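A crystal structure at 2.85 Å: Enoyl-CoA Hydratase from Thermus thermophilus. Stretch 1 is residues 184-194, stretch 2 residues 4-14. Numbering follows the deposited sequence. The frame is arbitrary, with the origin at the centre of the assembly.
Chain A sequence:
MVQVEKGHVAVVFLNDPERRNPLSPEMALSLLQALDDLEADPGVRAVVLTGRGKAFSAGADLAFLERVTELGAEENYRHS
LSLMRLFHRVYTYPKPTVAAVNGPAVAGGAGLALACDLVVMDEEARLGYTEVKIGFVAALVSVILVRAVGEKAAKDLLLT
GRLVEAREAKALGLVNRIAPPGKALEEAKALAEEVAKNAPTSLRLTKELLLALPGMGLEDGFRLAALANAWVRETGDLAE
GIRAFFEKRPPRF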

ATOM      1  N   ALA A 184      26.875  21.860  18.588  1.00 67.75           N
ATOM      2  CA  ALA A 184      25.895  20.889  18.157  1.00 64.66           C
ATOM      3  C   ALA A 184      26.712  19.874  17.376  1.00 63.61           C
ATOM      4  O   ALA A 184      26.458  18.676  17.438  1.00 64.47           O
ATOM      5  CB  ALA A 184      24.867  21.544  17.261  1.00 65.34           C
ATOM      6  N   LEU A 185      27.717  20.365  16.659  1.00 61.42           N
ATOM      7  CA  LEU A 185      28.577  19.499  15.867  1.00 61.21           C
ATOM      8  C   LEU A 185      29.320  18.494  16.737  1.00 62.84           C
ATOM      9  O   LEU A 185      29.225  17.284  16.531  1.00 63.05           O
ATOM     10  CB  LEU A 185      29.581  20.331  15.072  1.00 58.10           C
ATOM     11  CG  LEU A 185      30.670  19.561  14.322  1.00 55.68           C
ATOM     12  CD1 LEU A 185      30.078  18.395  13.574  1.00 55.42           C
ATOM     13  CD2 LEU A 185      31.365  20.492  13.361  1.00 55.28           C
ATOM     14  N   GLU A 186      30.072  19.002  17.703  1.00 63.88           N
ATOM     15  CA  GLU A 186      30.822  18.138  18.599  1.00 64.55           C
ATOM     16  C   GLU A 186      29.944  17.001  19.101  1.00 63.23           C
ATOM     17  O   GLU A 186      30.344  15.841  19.072  1.00 61.95           O
ATOM     18  CB  GLU A 186      31.349  18.943  19.789  1.00 67.17           C
ATOM     19  CG  GLU A 186      31.965  18.097  20.891  1.00 72.03           C
ATOM     20  CD  GLU A 186      32.251  18.899  22.146  1.00 75.49           C
ATOM     21  OE1 GLU A 186      32.639  18.293  23.173  1.00 77.88           O
ATOM     22  OE2 GLU A 186      32.091  20.139  22.103  1.00 77.36           O
ATOM     23  N   GLU A 187      28.743  17.342  19.555  1.00 63.16           N
ATOM     24  CA  GLU A 187      27.817  16.351  20.083  1.00 63.56           C
ATOM     25  C   GLU A 187      27.326  15.396  18.991  1.00 63.13           C
ATOM     26  O   GLU A 187      27.151  14.198  19.231  1.00 61.96           O
ATOM     27  CB  GLU A 187      26.646  17.060  20.774  1.00 64.10           C
ATOM     28  CG  GLU A 187      25.625  16.133  21.425  1.00 67.67           C
ATOM     29  CD  GLU A 187      25.041  16.713  22.709  1.00 69.74           C
ATOM     30  OE1 GLU A 187      23.898  16.348  23.080  1.00 69.69           O
ATOM     31  OE2 GLU A 187      25.740  17.525  23.354  1.00 69.57           O
ATOM     32  N   ALA A 188      27.119  15.929  17.790  1.00 62.35           N
ATOM     33  CA  ALA A 188      26.673  15.125  16.658  1.00 61.34           C
ATOM     34  C   ALA A 188      27.783  14.149  16.264  1.00 61.45           C
ATOM     35  O   ALA A 188      27.524  12.974  15.994  1.00 60.73           O
ATOM     36  CB  ALA A 188      26.330  16.025  15.486  1.00 61.99           C
ATOM     37  N   LYS A 189      29.019  14.646  16.222  1.00 61.41           N
ATOM     38  CA  LYS A 189      30.168  13.808  15.888  1.00 60.73           C
ATOM     39  C   LYS A 189      30.251  12.701  16.926  1.00 58.87           C
ATOM     40  O   LYS A 189      30.665  11.582  16.631  1.00 58.23           O
ATOM     41  CB  LYS A 189      31.470  14.609  15.935  1.00 62.49           C
ATOM     42  CG  LYS A 189      31.688  15.564  14.789  1.00 64.67           C
ATOM     43  CD  LYS A 189      33.134  16.017  14.780  1.00 66.41           C
ATOM     44  CE  LYS A 189      33.434  16.927  13.604  1.00 69.17           C
ATOM     45  NZ  LYS A 189      34.886  17.286  13.527  1.00 69.86           N
ATOM     46  N   ALA A 190      29.867  13.040  18.149  1.00 57.14           N
ATOM     47  CA  ALA A 190      29.886  12.089  19.242  1.00 57.00           C
ATOM     48  C   ALA A 190      28.878  10.994  18.927  1.00 56.84           C
ATOM     49  O   ALA A 190      29.232   9.813  18.839  1.00 58.21           O
ATOM     50  CB  ALA A 190      29.525  12.786  20.540  1.00 55.68           C
ATOM     51  N   LEU A 191      27.623  11.401  18.757  1.00 54.59           N
ATOM     52  CA  LEU A 191      26.536  10.485  18.439  1.00 53.60           C
ATOM     53  C   LEU A 191      26.938   9.541  17.307  1.00 54.26           C
ATOM     54  O   LEU A 191      26.794   8.316  17.409  1.00 52.58           O
ATOM     55  CB  LEU A 191      25.301  11.286  18.024  1.00 51.39           C
ATOM     56  CG  LEU A 191      24.039  10.506  17.673  1.00 50.04           C
ATOM     57  CD1 LEU A 191      23.670   9.595  18.827  1.00 49.52           C
ATOM     58  CD2 LEU A 191      22.911  11.475  17.370  1.00 48.99           C
ATOM     59  N   ALA A 192      27.449  10.133  16.231  1.00 53.98           N
ATOM     60  CA  ALA A 192      27.878   9.384  15.061  1.00 53.55           C
ATOM     61  C   ALA A 192      28.848   8.276  15.448  1.00 54.67           C
ATOM     62  O   ALA A 192      28.555   7.097  15.265  1.00 55.03           O
ATOM     63  CB  ALA A 192      28.521  10.327  14.058  1.00 50.86           C
ATOM     64  N   GLU A 193      29.999   8.665  15.987  1.00 56.30           N
ATOM     65  CA  GLU A 193      31.030   7.720  16.405  1.00 56.68           C
ATOM     66  C   GLU A 193      30.404   6.508  17.103  1.00 55.78           C
ATOM     67  O   GLU A 193      30.710   5.357  16.774  1.00 56.09           O
ATOM     68  CB  GLU A 193      32.013   8.412  17.351  1.00 59.64           C
ATOM     69  CG  GLU A 193      33.482   8.063  17.119  1.00 63.76           C
ATOM     70  CD  GLU A 193      34.159   8.969  16.093  1.00 66.44           C
ATOM     71  OE1 GLU A 193      34.120  10.210  16.256  1.00 66.36           O
ATOM     72  OE2 GLU A 193      34.744   8.440  15.124  1.00 69.42           O
ATOM     73  N   GLU A 194      29.526   6.766  18.067  1.00 54.04           N
ATOM     74  CA  GLU A 194      28.860   5.688  18.793  1.00 52.08           C
ATOM     75  C   GLU A 194      28.196   4.713  17.815  1.00 49.71           C
ATOM     76  O   GLU A 194      28.449   3.507  17.845  1.00 48.77           O
ATOM     77  CB  GLU A 194      27.810   6.268  19.739  1.00 52.92           C
ATOM     78  CG  GLU A 194      26.972   5.223  20.448  1.00 56.34           C
ATOM     79  CD  GLU A 194      25.867   5.843  21.286  1.00 59.62           C
ATOM     80  OE1 GLU A 194      25.093   5.086  21.920  1.00 59.21           O
ATOM     81  OE2 GLU A 194      25.775   7.095  21.308  1.00 62.39           O
TER
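Stretch 2, residues 4-14: VEKGHVAVVFL

Stretch 2 is a strand that turns back on itself before running along the helix of stretch 1. Residues 4-5 end one strand, residues 6-8 make the turn, and residues 9-14 form a second strand. Glu5 and Val11 tie the two arms together: Glu5 N donates to Val11 O at 2.9 Å, and Val11 N donates to Glu5 O at 3.2 Å. The second arm lies over the helix, its axis coming within 9.0 Å of the helix axis. The N-to-C directions make an angle of 145°, so the two elements run roughly antiparallel but clearly askew. Their backbones are nearest at Glu193 and Val9, whose CA atoms are 6.2 Å apart, and from there the strand proceeds toward the earlier turns of the helix, bringing Val11 near Lys189 and Phe13 near Leu185.

Val9 covers more surface than any other residue of the contact. Its CA-to-CB bond points toward the helix, and its chi1 is t. Val9 CG1 packs 3.7 Å from Ala192 CB and lies 4.3 Å from the backbone atom Lys189 O, while Val9 CG2 approaches Glu193 OE2 to 3.1 Å. Ala192 suits this place because its single methyl, itself directed toward the strand, offers an apolar surface while projecting little from the helix, which lets the branched valine come close. The approach of CG2 to the carboxylate is merely a tight van der Waals contact, since a methyl group cannot answer the charge of Glu193.

Lys189 is the next largest contributor. Its CA-to-CB bond points sideways, yet the end of the side chain comes nearer to the strand, with chi1 at m and chi2 to chi4 all t. The extended chain serves two chemistries: its methylenes can lie against apolar groups while its amine reaches a charged partner. Thus Lys189 CE lies 3.3 Å from Val11 CG2, and Lys189 NZ forms a long salt bridge with Glu5 OE1 at 3.9 Å. Glu5 stands on the first arm and Val11 on the second, so Lys189 as a whole touches both arms of the hairpin, although at such a length the salt bridge is a weak electrostatic attraction rather than a firm clasp.

Val11, two residues after Val9, again points toward the helix, whereas the intervening Ala10 points away, as the alternation of a strand requires. Besides meeting Lys189, Val11 places CG1 4.3 Å from Leu185 CD1. The other methyl of Leu185, CD2, lies 4.2 Å from Phe13 CE2 and approaches the ring obliquely. A leucine fits well here, because its forked end can touch a valine and an aromatic ring at once.

No hydrogen bond crosses between the stretches. Within the helix the backbone bonds run i to i+4, as in Lys189 N to Leu185 O at 2.7 Å, and the packing between the stretches is mostly between side chains. In the turn, Gly7 has phi and psi of 159° and 169°, where a CB would be jammed against the carbonyl oxygen of Lys6; glycine avoids that clash.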

ATOM      1  N   VAL A   4      34.738  18.974   3.010  1.00 71.24           N
ATOM      2  CA  VAL A   4      34.663  17.628   3.563  1.00 70.56           C
ATOM      3  C   VAL A   4      35.887  17.189   4.351  1.00 69.88           C
ATOM      4  O   VAL A   4      36.983  17.107   3.806  1.00 70.07           O
ATOM      5  CB  VAL A   4      34.430  16.592   2.443  1.00 69.92           C
ATOM      6  CG1 VAL A   4      34.331  15.197   3.034  1.00 69.89           C
ATOM      7  CG2 VAL A   4      33.171  16.942   1.667  1.00 70.25           C
ATOM      8  N   GLU A   5      35.689  16.894   5.631  1.00 69.50           N
ATOM      9  CA  GLU A   5      36.780  16.429   6.478  1.00 70.27           C
ATOM     10  C   GLU A   5      36.649  14.918   6.616  1.00 69.84           C
ATOM     11  O   GLU A   5      35.917  14.426   7.479  1.00 69.38           O
ATOM     12  CB  GLU A   5      36.708  17.074   7.861  1.00 71.35           C
ATOM     13  CG  GLU A   5      36.678  18.582   7.832  1.00 75.28           C
ATOM     14  CD  GLU A   5      36.917  19.193   9.196  1.00 77.94           C
ATOM     15  OE1 GLU A   5      36.307  18.716  10.179  1.00 79.93           O
ATOM     16  OE2 GLU A   5      37.710  20.157   9.287  1.00 79.41           O
ATOM     17  N   LYS A   6      37.355  14.183   5.759  1.00 68.63           N
ATOM     18  CA  LYS A   6      37.284  12.730   5.793  1.00 68.26           C
ATOM     19  C   LYS A   6      37.673  12.182   7.156  1.00 67.95           C
ATOM     20  O   LYS A   6      38.356  12.850   7.929  1.00 69.22           O
ATOM     21  CB  LYS A   6      38.170  12.126   4.699  1.00 68.79           C
ATOM     22  CG  LYS A   6      37.743  12.516   3.286  1.00 69.97           C
ATOM     23  CD  LYS A   6      38.261  11.537   2.242  1.00 70.90           C
ATOM     24  CE  LYS A   6      37.661  11.826   0.872  1.00 71.83           C
ATOM     25  NZ  LYS A   6      37.920  10.717  -0.096  1.00 72.20           N
ATOM     26  N   GLY A   7      37.220  10.966   7.446  1.00 67.00           N
ATOM     27  CA  GLY A   7      37.510  10.329   8.719  1.00 66.48           C
ATOM     28  C   GLY A   7      36.473   9.253   8.959  1.00 66.87           C
ATOM     29  O   GLY A   7      35.492   9.184   8.218  1.00 67.78           O
ATOM     30  N   HIS A   8      36.673   8.401   9.961  1.00 66.11           N
ATOM     31  CA  HIS A   8      35.694   7.356  10.240  1.00 64.71           C
ATOM     32  C   HIS A   8      34.324   8.010  10.278  1.00 62.54           C
ATOM     33  O   HIS A   8      33.349   7.478   9.751  1.00 63.08           O
ATOM     34  CB  HIS A   8      36.003   6.662  11.565  1.00 67.24           C
ATOM     35  CG  HIS A   8      37.016   5.569  11.437  1.00 71.74           C
ATOM     36  ND1 HIS A   8      36.808   4.454  10.651  1.00 73.35           N
ATOM     37  CD2 HIS A   8      38.254   5.431  11.969  1.00 73.49           C
ATOM     38  CE1 HIS A   8      37.873   3.676  10.706  1.00 73.68           C
ATOM     39  NE2 HIS A   8      38.766   4.245  11.498  1.00 74.24           N
ATOM     40  N   VAL A   9      34.273   9.181  10.902  1.00 58.69           N
ATOM     41  CA  VAL A   9      33.059   9.973  10.982  1.00 54.30           C
ATOM     42  C   VAL A   9      33.367  11.202  10.145  1.00 52.96           C
ATOM     43  O   VAL A   9      33.973  12.150  10.633  1.00 54.12           O
ATOM     44  CB  VAL A   9      32.759  10.420  12.424  1.00 52.02           C
ATOM     45  CG1 VAL A   9      31.644  11.455  12.417  1.00 51.28           C
ATOM     46  CG2 VAL A   9      32.365   9.226  13.270  1.00 50.10           C
ATOM     47  N   ALA A  10      32.979  11.174   8.876  1.00 51.39           N
ATOM     48  CA  ALA A  10      33.235  12.299   7.985  1.00 50.65           C
ATOM     49  C   ALA A  10      32.321  13.469   8.328  1.00 51.13           C
ATOM     50  O   ALA A  10      31.257  13.277   8.921  1.00 51.61           O
ATOM     51  CB  ALA A  10      33.025  11.873   6.537  1.00 47.60           C
ATOM     52  N   VAL A  11      32.745  14.681   7.975  1.00 50.78           N
ATOM     53  CA  VAL A  11      31.931  15.866   8.226  1.00 51.25           C
ATOM     54  C   VAL A  11      31.845  16.742   6.980  1.00 52.29           C
ATOM     55  O   VAL A  11      32.862  17.100   6.386  1.00 53.78           O
ATOM     56  CB  VAL A  11      32.492  16.723   9.371  1.00 50.47           C
ATOM     57  CG1 VAL A  11      31.583  17.923   9.607  1.00 48.23           C
ATOM     58  CG2 VAL A  11      32.598  15.897  10.629  1.00 50.99           C
ATOM     59  N   VAL A  12      30.624  17.080   6.582  1.00 52.24           N
ATOM     60  CA  VAL A  12      30.423  17.920   5.414  1.00 51.90           C
ATOM     61  C   VAL A  12      29.840  19.259   5.832  1.00 53.10           C
ATOM     62  O   VAL A  12      28.836  19.319   6.546  1.00 53.22           O
ATOM     63  CB  VAL A  12      29.486  17.258   4.394  1.00 50.15           C
ATOM     64  CG1 VAL A  12      29.106  18.254   3.322  1.00 50.23           C
ATOM     65  CG2 VAL A  12      30.178  16.073   3.757  1.00 49.61           C
ATOM     66  N   PHE A  13      30.488  20.332   5.387  1.00 54.30           N
ATOM     67  CA  PHE A  13      30.048  21.681   5.714  1.00 53.65           C
ATOM     68  C   PHE A  13      29.459  22.385   4.503  1.00 53.71           C
ATOM     69  O   PHE A  13      30.051  22.387   3.422  1.00 51.91           O
ATOM     70  CB  PHE A  13      31.217  22.517   6.237  1.00 50.91           C
ATOM     71  CG  PHE A  13      32.008  21.856   7.324  1.00 48.69           C
ATOM     72  CD1 PHE A  13      32.847  20.781   7.039  1.00 49.10           C
ATOM     73  CD2 PHE A  13      31.950  22.334   8.633  1.00 47.63           C
ATOM     74  CE1 PHE A  13      33.623  20.195   8.045  1.00 47.99           C
ATOM     75  CE2 PHE A  13      32.718  21.756   9.645  1.00 46.17           C
ATOM     76  CZ  PHE A  13      33.557  20.688   9.352  1.00 47.20           C
ATOM     77  N   LEU A  14      28.284  22.974   4.690  1.00 55.34           N
ATOM     78  CA  LEU A  14      27.631  23.724   3.625  1.00 58.41           C
ATOM     79  C   LEU A  14      28.397  25.044   3.595  1.00 60.91           C
ATOM     80  O   LEU A  14      28.275  25.857   4.515  1.00 61.36           O
ATOM     81  CB  LEU A  14      26.156  23.959   3.971  1.00 56.51           C
ATOM     82  CG  LEU A  14      25.146  22.825   3.755  1.00 54.63           C
ATOM     83  CD1 LEU A  14      25.690  21.497   4.245  1.00 54.18           C
ATOM     84  CD2 LEU A  14      23.867  23.176   4.487  1.00 53.97           C
TER